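Local atomic coordinates of Alpha/beta hydrolase fold-3 domain protein (Sulfolobus islandicus, PDB entry 5LK6), a protein that probably hydrolyses carboxylic ester bonds, as a lipase or carboxylesterase of the alpha/beta hydrolase fold from a thermophilic archaeon. Residues Pro5-Leu10 and Asn271-Phe276. Sequence-based numbering, arbitrary orientation.
Sequences PRIKEL and NVIHGF
Ile-7 carries the helix side of this contact alone, its two branches reaching different residues of the chain at 271-273. CG1 stands anti to the carbonyl carbon (chi1 -57°), and an extended chi2 of 176° carries CD1 out to the strand. There CD1 meets CG1 of Val-272 at 3.6 Å. The same CD1 lies 3.6 Å from the backbone O of Asn-271. Ile-7 and Val-272 cross at a slant, methyl against methyl. The shorter branch, CG2, stands anti to the backbone N and lies 4.0 Å from CG2 of Ile-273, whose CG1 is almost as near; these two isoleucines run past each other in opposite directions. The join is wholly apolar between side chains, and its touching residues are buried. Replacing Ile-7 by an alanine removes both branches and would probably leave Val-272 CG1 and the Ile-273 side chain facing a gap, with helix 5-12 less firmly seated. On the far side of Val-272, CG2 sits 3.6 Å above one face of the Phe-276 ring, toward its rim. His-274, which follows Ile-273, hydrogen-bonds OD2 of Asp-244 through ND1 and touches Ser-151, consistent with the catalytic triad of an alpha/beta hydrolase. The contact lays the N-terminal helix 5-12 on the chain just beyond strand 264-269, an outermost strand of the central sheet, while helix 285-302 packs against Val-272 and Phe-276.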
ATOM      1  N   PRO A   5     -14.129  -9.037   8.625  1.00 28.81           N
ATOM      2  CA  PRO A   5     -15.560  -9.337   8.869  1.00 29.07           C
ATOM      3  C   PRO A   5     -16.553  -8.760   7.872  1.00 28.19           C
ATOM      4  O   PRO A   5     -17.484  -9.451   7.530  1.00 25.84           O
ATOM      5  CB  PRO A   5     -15.793  -8.737  10.259  1.00 27.68           C
ATOM      6  CG  PRO A   5     -14.488  -9.098  10.955  1.00 29.74           C
ATOM      7  CD  PRO A   5     -13.405  -8.885   9.915  1.00 29.74           C
ATOM      8  N   ARG A   6     -16.350  -7.530   7.412  1.00 28.57           N
ATOM      9  CA  ARG A   6     -17.276  -6.905   6.463  1.00 29.31           C
ATOM     10  C   ARG A   6     -17.387  -7.808   5.197  1.00 27.71           C
ATOM     11  O   ARG A   6     -18.436  -7.889   4.562  1.00 26.31           O
ATOM     12  CB  ARG A   6     -16.794  -5.488   6.091  1.00 32.34           C
ATOM     13  CG  ARG A   6     -17.088  -4.351   7.074  1.00 40.32           C
ATOM     14  CD  ARG A   6     -15.958  -3.288   7.316  1.00 46.61           C
ATOM     15  NE  ARG A   6     -15.114  -3.681   8.477  1.00 51.54           N
ATOM     16  CZ  ARG A   6     -15.038  -3.098   9.697  1.00 50.92           C
ATOM     17  NH1 ARG A   6     -15.715  -1.958   9.989  1.00 39.45           N
ATOM     18  NH2 ARG A   6     -14.245  -3.686  10.665  1.00 47.30           N
ATOM     19  N   ILE A   7     -16.283  -8.452   4.824  1.00 25.70           N
ATOM     20  CA  ILE A   7     -16.204  -9.239   3.597  1.00 25.68           C
ATOM     21  C   ILE A   7     -16.794 -10.637   3.824  1.00 26.07           C
ATOM     22  O   ILE A   7     -17.426 -11.177   2.938  1.00 27.03           O
ATOM     23  CB  ILE A   7     -14.748  -9.304   3.057  1.00 25.43           C
ATOM     24  CG1 ILE A   7     -14.188  -7.870   2.804  1.00 25.06           C
ATOM     25  CG2 ILE A   7     -14.671 -10.191   1.811  1.00 24.48           C
ATOM     26  CD1 ILE A   7     -12.730  -7.835   2.359  1.00 23.27           C
ATOM     27  N   LYS A   8     -16.633 -11.206   5.011  1.00 28.66           N
ATOM     28  CA  LYS A   8     -17.344 -12.432   5.374  1.00 32.32           C
ATOM     29  C   LYS A   8     -18.875 -12.226   5.343  1.00 33.07           C
ATOM     30  O   LYS A   8     -19.564 -13.030   4.766  1.00 37.46           O
ATOM     31  CB  LYS A   8     -16.878 -12.996   6.730  1.00 35.05           C
ATOM     32  CG  LYS A   8     -16.989 -14.512   6.816  1.00 43.46           C
ATOM     33  CD  LYS A   8     -16.440 -15.110   8.119  1.00 51.52           C
ATOM     34  CE  LYS A   8     -17.578 -15.378   9.123  1.00 59.84           C
ATOM     35  NZ  LYS A   8     -17.196 -15.642  10.548  1.00 63.04           N
ATOM     36  N   GLU A   9     -19.382 -11.153   5.950  1.00 36.34           N
ATOM     37  CA  GLU A   9     -20.797 -10.757   5.892  1.00 40.18           C
ATOM     38  C   GLU A   9     -21.180 -10.700   4.403  1.00 37.84           C
ATOM     39  O   GLU A   9     -22.219 -11.225   4.002  1.00 37.07           O
ATOM     40  CB  GLU A   9     -21.042  -9.365   6.522  1.00 48.86           C
ATOM     41  CG  GLU A   9     -22.172  -9.208   7.556  1.00 64.30           C
ATOM     42  CD  GLU A   9     -21.665  -9.002   9.026  1.00 79.47           C
ATOM     43  OE1 GLU A   9     -22.129  -9.787   9.896  1.00 86.96           O
ATOM     44  OE2 GLU A   9     -20.811  -8.093   9.339  1.00 75.39           O
ATOM     45  N   LEU A  10     -20.332 -10.068   3.593  1.00 31.96           N
ATOM     46  CA  LEU A  10     -20.633  -9.877   2.194  1.00 31.40           C
ATOM     47  C   LEU A  10     -20.738 -11.211   1.458  1.00 32.34           C
ATOM     48  O   LEU A  10     -21.735 -11.474   0.771  1.00 32.18           O
ATOM     49  CB  LEU A  10     -19.580  -9.023   1.536  1.00 32.26           C
ATOM     50  CG  LEU A  10     -20.013  -8.478   0.209  1.00 32.57           C
ATOM     51  CD1 LEU A  10     -21.169  -7.513   0.436  1.00 31.92           C
ATOM     52  CD2 LEU A  10     -18.823  -7.811  -0.466  1.00 32.47           C
ATOM     53  N   ASN A 271      -6.407  -9.367   4.622  1.00 17.75           N
ATOM     54  CA  ASN A 271      -7.796  -9.503   5.020  1.00 18.23           C
ATOM     55  C   ASN A 271      -8.848  -9.377   3.867  1.00 18.31           C
ATOM     56  O   ASN A 271     -10.038  -9.328   4.169  1.00 17.08           O
ATOM     57  CB  ASN A 271      -8.137  -8.499   6.129  1.00 17.74           C
ATOM     58  CG  ASN A 271      -7.011  -8.323   7.150  1.00 18.12           C
ATOM     59  OD1 ASN A 271      -6.378  -7.251   7.280  1.00 17.04           O
ATOM     60  ND2 ASN A 271      -6.759  -9.373   7.875  1.00 18.46           N
ATOM     61  N   VAL A 272      -8.414  -9.333   2.595  1.00 16.84           N
ATOM     62  CA  VAL A 272      -9.318  -9.112   1.473  1.00 17.13           C
ATOM     63  C   VAL A 272      -9.182 -10.152   0.385  1.00 18.44           C
ATOM     64  O   VAL A 272      -8.287 -11.042   0.399  1.00 19.29           O
ATOM     65  CB  VAL A 272      -9.151  -7.715   0.821  1.00 17.79           C
ATOM     66  CG1 VAL A 272      -9.371  -6.604   1.849  1.00 18.46           C
ATOM     67  CG2 VAL A 272      -7.815  -7.585   0.121  1.00 17.94           C
ATOM     68  N   ILE A 273     -10.093 -10.036  -0.566  1.00 19.26           N
ATOM     69  CA  ILE A 273     -10.279 -11.027  -1.604  1.00 20.60           C
ATOM     70  C   ILE A 273      -9.888 -10.477  -2.963  1.00 19.67           C
ATOM     71  O   ILE A 273      -9.703  -9.286  -3.159  1.00 18.32           O
ATOM     72  CB  ILE A 273     -11.730 -11.489  -1.657  1.00 22.30           C
ATOM     73  CG1 ILE A 273     -12.708 -10.315  -1.730  1.00 22.04           C
ATOM     74  CG2 ILE A 273     -12.046 -12.306  -0.421  1.00 23.57           C
ATOM     75  CD1 ILE A 273     -14.048 -10.673  -2.312  1.00 22.98           C
ATOM     76  N   HIS A 274      -9.727 -11.386  -3.891  1.00 18.35           N
ATOM     77  CA  HIS A 274      -9.518 -11.005  -5.275  1.00 18.13           C
ATOM     78  C   HIS A 274     -10.586 -10.050  -5.757  1.00 17.17           C
ATOM     79  O   HIS A 274     -11.706 -10.177  -5.402  1.00 17.93           O
ATOM     80  CB  HIS A 274      -9.579 -12.253  -6.145  1.00 17.39           C
ATOM     81  CG  HIS A 274      -9.024 -12.050  -7.510  1.00 17.43           C
ATOM     82  ND1 HIS A 274      -7.671 -12.058  -7.767  1.00 17.72           N
ATOM     83  CD2 HIS A 274      -9.637 -11.836  -8.690  1.00 16.99           C
ATOM     84  CE1 HIS A 274      -7.475 -11.880  -9.053  1.00 18.39           C
ATOM     85  NE2 HIS A 274      -8.652 -11.742  -9.636  1.00 19.09           N
ATOM     86  N   GLY A 275     -10.231  -9.105  -6.599  1.00 18.67           N
ATOM     87  CA  GLY A 275     -11.213  -8.201  -7.230  1.00 18.44           C
ATOM     88  C   GLY A 275     -11.693  -7.028  -6.375  1.00 18.61           C
ATOM     89  O   GLY A 275     -12.585  -6.305  -6.801  1.00 20.80           O
ATOM     90  N   PHE A 276     -11.106  -6.830  -5.201  1.00 17.00           N
ATOM     91  CA  PHE A 276     -11.591  -5.856  -4.254  1.00 17.88           C
ATOM     92  C   PHE A 276     -11.611  -4.375  -4.734  1.00 20.07           C
ATOM     93  O   PHE A 276     -12.407  -3.608  -4.228  1.00 21.80           O
ATOM     94  CB  PHE A 276     -10.904  -6.004  -2.853  1.00 16.99           C
ATOM     95  CG  PHE A 276      -9.467  -5.513  -2.768  1.00 15.61           C
ATOM     96  CD1 PHE A 276      -8.412  -6.280  -3.233  1.00 14.76           C
ATOM     97  CD2 PHE A 276      -9.170  -4.317  -2.133  1.00 15.84           C
ATOM     98  CE1 PHE A 276      -7.116  -5.847  -3.141  1.00 14.74           C
ATOM     99  CE2 PHE A 276      -7.856  -3.859  -2.043  1.00 15.58           C
ATOM    100  CZ  PHE A 276      -6.823  -4.631  -2.558  1.00 15.37           C
TER